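PDB 5DU9: CDA peptide synthetase I from Streptomyces coelicolor, which belongs to the modular nonribosomal peptide synthetases, large multidomain proteins, and is represented here by a condensation domain. Local coordinates for residues H157-F169 and R297-S310. The protein carries 1 engineered substitution. Numbering follows the deposited sequence.
With UM2 ((2S)-2-amino-N-butyl-propanamide), chain E; SO4 (sulfate ion), chain C.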
# COMPACT_ATOMS: atom_id res chain seq x y z
N HIS A 157 1.47 11.95 3.38
CA HIS A 157 2.87 11.61 3.44
C HIS A 157 2.94 10.19 3.99
O HIS A 157 2.26 9.88 4.96
CB HIS A 157 3.66 12.57 4.31
CG HIS A 157 5.14 12.49 4.09
ND1 HIS A 157 5.88 11.38 4.43
CD2 HIS A 157 6.00 13.37 3.54
CE1 HIS A 157 7.15 11.59 4.11
NE2 HIS A 157 7.25 12.79 3.56
N HIS A 158 3.74 9.34 3.36
CA HIS A 158 3.82 7.95 3.78
C HIS A 158 4.21 7.80 5.26
O HIS A 158 3.91 6.79 5.89
CB HIS A 158 4.80 7.18 2.89
CG HIS A 158 4.49 5.72 2.76
ND1 HIS A 158 3.73 5.04 3.68
CD2 HIS A 158 4.83 4.82 1.81
CE1 HIS A 158 3.61 3.78 3.30
NE2 HIS A 158 4.27 3.62 2.17
N ILE A 159 4.87 8.81 5.82
CA ILE A 159 5.32 8.70 7.21
C ILE A 159 4.17 8.68 8.21
O ILE A 159 4.36 8.24 9.34
CB ILE A 159 6.31 9.85 7.58
CG1 ILE A 159 7.17 9.43 8.78
CG2 ILE A 159 5.57 11.16 7.86
CD1 ILE A 159 8.37 10.33 9.03
N VAL A 160 2.97 9.12 7.82
CA VAL A 160 1.84 9.14 8.76
C VAL A 160 0.77 8.08 8.47
O VAL A 160 -0.00 7.73 9.36
CB VAL A 160 1.15 10.53 8.83
CG1 VAL A 160 2.07 11.56 9.47
CG2 VAL A 160 0.69 11.00 7.46
N ILE A 161 0.71 7.59 7.24
CA ILE A 161 -0.37 6.69 6.82
C ILE A 161 0.11 5.60 5.88
O ILE A 161 0.71 5.89 4.84
CB ILE A 161 -1.52 7.48 6.13
CG1 ILE A 161 -2.28 8.35 7.14
CG2 ILE A 161 -2.49 6.55 5.39
CD1 ILE A 161 -3.11 7.57 8.16
N ASP A 162 -0.15 4.35 6.26
CA ASP A 162 0.09 3.20 5.39
C ASP A 162 -1.23 2.67 4.81
O ASP A 162 -2.30 3.23 5.06
CB ASP A 162 0.84 2.08 6.14
CG ASP A 162 0.16 1.68 7.44
OD1 ASP A 162 -1.07 1.79 7.56
OD2 ASP A 162 0.89 1.21 8.35
N GLY A 163 -1.15 1.61 4.02
CA GLY A 163 -2.32 1.08 3.34
C GLY A 163 -3.44 0.68 4.28
O GLY A 163 -4.61 1.01 4.05
N THR A 164 -3.08 -0.03 5.34
CA THR A 164 -4.04 -0.45 6.35
C THR A 164 -4.76 0.76 6.94
O THR A 164 -5.97 0.72 7.17
CB THR A 164 -3.34 -1.24 7.48
OG1 THR A 164 -2.79 -2.45 6.95
CG2 THR A 164 -4.30 -1.58 8.62
N SER A 165 -4.01 1.83 7.16
CA SER A 165 -4.56 3.00 7.84
C SER A 165 -5.47 3.82 6.93
O SER A 165 -6.34 4.53 7.42
CB SER A 165 -3.43 3.87 8.37
OG SER A 165 -2.67 3.15 9.33
N MET A 166 -5.27 3.72 5.62
CA MET A 166 -6.19 4.36 4.68
C MET A 166 -7.60 3.80 4.89
O MET A 166 -8.58 4.54 4.96
CB MET A 166 -5.74 4.14 3.24
CG MET A 166 -4.47 4.88 2.88
SD MET A 166 -3.96 4.54 1.19
CE MET A 166 -2.47 5.54 1.07
N ALA A 167 -7.68 2.48 5.02
CA ALA A 167 -8.96 1.82 5.25
C ALA A 167 -9.55 2.22 6.60
O ALA A 167 -10.75 2.45 6.71
CB ALA A 167 -8.79 0.31 5.18
N LEU A 168 -8.71 2.31 7.63
CA LEU A 168 -9.19 2.73 8.95
C LEU A 168 -9.77 4.13 8.88
O LEU A 168 -10.81 4.42 9.47
CB LEU A 168 -8.06 2.69 9.98
CG LEU A 168 -7.54 1.32 10.41
CD1 LEU A 168 -6.31 1.49 11.29
CD2 LEU A 168 -8.61 0.52 11.15
N PHE A 169 -9.10 5.00 8.13
CA PHE A 169 -9.55 6.38 7.97
C PHE A 169 -10.91 6.45 7.27
O PHE A 169 -11.83 7.11 7.76
CB PHE A 169 -8.53 7.19 7.16
CG PHE A 169 -9.07 8.51 6.70
CD1 PHE A 169 -9.09 9.60 7.55
CD2 PHE A 169 -9.56 8.66 5.41
CE1 PHE A 169 -9.59 10.82 7.13
CE2 PHE A 169 -10.07 9.88 4.98
CZ PHE A 169 -10.08 10.96 5.84
N ARG A 297 1.69 -5.13 11.95
CA ARG A 297 0.79 -4.94 13.07
C ARG A 297 0.61 -6.23 13.86
O ARG A 297 0.09 -7.21 13.34
CB ARG A 297 -0.56 -4.41 12.58
CG ARG A 297 -0.44 -3.02 12.00
CD ARG A 297 -1.62 -2.59 11.15
NE ARG A 297 -1.31 -1.29 10.56
CZ ARG A 297 -1.51 -0.13 11.16
NH1 ARG A 297 -2.06 -0.08 12.37
NH2 ARG A 297 -1.16 1.00 10.56
N TYR A 298 1.05 -6.20 15.11
CA TYR A 298 1.01 -7.37 15.98
C TYR A 298 0.20 -7.07 17.23
O TYR A 298 0.58 -6.24 18.05
CB TYR A 298 2.44 -7.80 16.32
CG TYR A 298 3.24 -8.01 15.06
CD1 TYR A 298 3.09 -9.16 14.31
CD2 TYR A 298 4.11 -7.03 14.60
CE1 TYR A 298 3.80 -9.35 13.14
CE2 TYR A 298 4.82 -7.21 13.43
CZ TYR A 298 4.66 -8.37 12.71
OH TYR A 298 5.37 -8.55 11.54
N GLY A 299 -0.94 -7.75 17.34
CA GLY A 299 -1.82 -7.58 18.48
C GLY A 299 -2.98 -6.67 18.14
O GLY A 299 -2.97 -5.98 17.12
N ALA A 300 -3.99 -6.67 19.01
CA ALA A 300 -5.23 -5.96 18.74
C ALA A 300 -5.04 -4.45 18.67
O ALA A 300 -5.62 -3.78 17.81
CB ALA A 300 -6.27 -6.30 19.79
N ASN A 301 -4.24 -3.90 19.58
CA ASN A 301 -4.02 -2.46 19.61
C ASN A 301 -3.39 -1.97 18.32
O ASN A 301 -3.85 -1.01 17.71
CB ASN A 301 -3.14 -2.07 20.80
CG ASN A 301 -2.81 -0.59 20.81
OD1 ASN A 301 -3.68 0.25 21.05
ND2 ASN A 301 -1.55 -0.26 20.55
N ALA A 302 -2.33 -2.66 17.90
CA ALA A 302 -1.62 -2.28 16.69
C ALA A 302 -2.52 -2.34 15.46
O ALA A 302 -2.41 -1.49 14.57
CB ALA A 302 -0.40 -3.18 16.50
N ARG A 303 -3.41 -3.32 15.41
CA ARG A 303 -4.27 -3.51 14.25
C ARG A 303 -5.18 -2.31 13.98
O ARG A 303 -5.52 -2.04 12.82
CB ARG A 303 -5.11 -4.77 14.40
CG ARG A 303 -4.35 -6.05 14.03
CD ARG A 303 -5.28 -7.23 13.85
NE ARG A 303 -5.89 -7.66 15.11
CZ ARG A 303 -5.32 -8.47 15.99
NH1 ARG A 303 -4.10 -8.95 15.77
NH2 ARG A 303 -5.96 -8.80 17.11
N ILE A 304 -5.55 -1.58 15.02
CA ILE A 304 -6.50 -0.47 14.89
C ILE A 304 -5.88 0.90 15.19
O ILE A 304 -6.58 1.84 15.53
CB ILE A 304 -7.73 -0.67 15.81
CG1 ILE A 304 -7.30 -0.77 17.27
CG2 ILE A 304 -8.49 -1.91 15.38
CD1 ILE A 304 -8.44 -0.64 18.26
N THR A 305 -4.56 1.00 15.05
CA THR A 305 -3.86 2.27 15.26
C THR A 305 -3.44 2.88 13.93
O THR A 305 -2.49 2.41 13.31
CB THR A 305 -2.62 2.08 16.16
OG1 THR A 305 -3.02 1.53 17.42
CG2 THR A 305 -1.92 3.41 16.40
N PRO A 306 -4.14 3.94 13.48
CA PRO A 306 -3.69 4.57 12.23
C PRO A 306 -2.26 5.06 12.34
O PRO A 306 -1.87 5.64 13.35
CB PRO A 306 -4.68 5.73 12.05
CG PRO A 306 -5.90 5.30 12.81
CD PRO A 306 -5.38 4.54 13.99
N GLY A 307 -1.47 4.82 11.30
CA GLY A 307 -0.06 5.15 11.35
C GLY A 307 0.68 4.56 10.17
O GLY A 307 0.08 4.28 9.13
N MET A 308 1.98 4.41 10.34
CA MET A 308 2.85 3.84 9.32
C MET A 308 3.76 2.83 10.01
O MET A 308 4.68 3.21 10.73
CB MET A 308 3.67 4.95 8.64
CG MET A 308 4.88 4.47 7.86
SD MET A 308 4.50 3.13 6.72
CE MET A 308 5.92 3.21 5.62
N VAL A 309 3.48 1.54 9.80
CA VAL A 309 4.26 0.48 10.42
C VAL A 309 4.59 -0.66 9.46
O VAL A 309 5.25 -1.62 9.83
CB VAL A 309 3.54 -0.14 11.65
CG1 VAL A 309 3.66 0.78 12.84
CG2 VAL A 309 2.09 -0.44 11.33
N SER A 310 4.14 -0.54 8.21
CA SER A 310 4.29 -1.62 7.25
C SER A 310 5.75 -1.99 7.00
O SER A 310 6.67 -1.17 7.14
CB SER A 310 3.61 -1.26 5.93
OG SER A 310 4.13 -0.05 5.42
CCH UM2 E . 11.28 1.44 4.71
CCI UM2 E . 9.88 2.01 4.83
CCJ UM2 E . 9.49 2.88 3.64
CCK UM2 E . 9.01 2.07 2.43
NCL UM2 E . 7.60 1.68 2.49
CCM UM2 E . 6.81 1.74 1.42
OCN UM2 E . 7.00 2.51 0.49
CCO UM2 E . 5.65 0.78 1.38
CCP UM2 E . 6.11 -0.53 0.75
NCQ UM2 E . 4.56 1.33 0.56
S SO4 C . -2.62 -5.59 22.72
O1 SO4 C . -2.57 -7.00 23.07
O2 SO4 C . -2.69 -4.77 23.93
O3 SO4 C . -1.41 -5.23 21.98
O4 SO4 C . -3.79 -5.34 21.88
O HOH W 1 0.38 -1.51 8.24
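D162 and R297 meet in a salt bridge: NH2 of R297 reaches D162 OD2 at 3.0 Å and D162 OD1 at 3.1 Å, using the syn lone pair of each oxygen. Because NH2 alone serves both oxygens, the bridge is forked, and the carboxylate and guanidinium planes stand 78° apart. On its anti side, 23° out of the carboxylate plane, OD2 takes V309 N at 3.0 Å, while OD1 receives S165 N and thereby caps helix 163-182. The backbone of D162 joins in, its N donating to G307 O, and S165 OG accepts G307 N at 2.8 Å. These residues illustrate how the HHxxxDG signature of condensation domains, here H157 to G163, can use its aspartate as a structural hub: the carboxylate ties the loop and the following helix turn to segment 297-310. At the other end of the signature lies the ligand pocket. M308, bent at its second torsion (chi2 50°), lays CE over one face of the H158 imidazole, 3.6 Å from its centroid, in a CH-pi contact. At the ring edge, in plane, NE2 accepts NCQ of (2S)-2-amino-N-butyl-propanamide at 2.8 Å; ND1 makes a weak bond to I161 O. Behind the bridge, R297 NH1 donates to A302 O and T305 O, fixing the rotation of the guanidinium, and T164 CG2 lies over one of its faces near NE, at 3.6 Å, and V309 CG2 over the opposite one. Farther along the helix, L168 CD1 packs against P306 CG. Beyond the segments, helix 14-24 backs M308 through A15 and V19, and M197 of helix 194-205 touches V309.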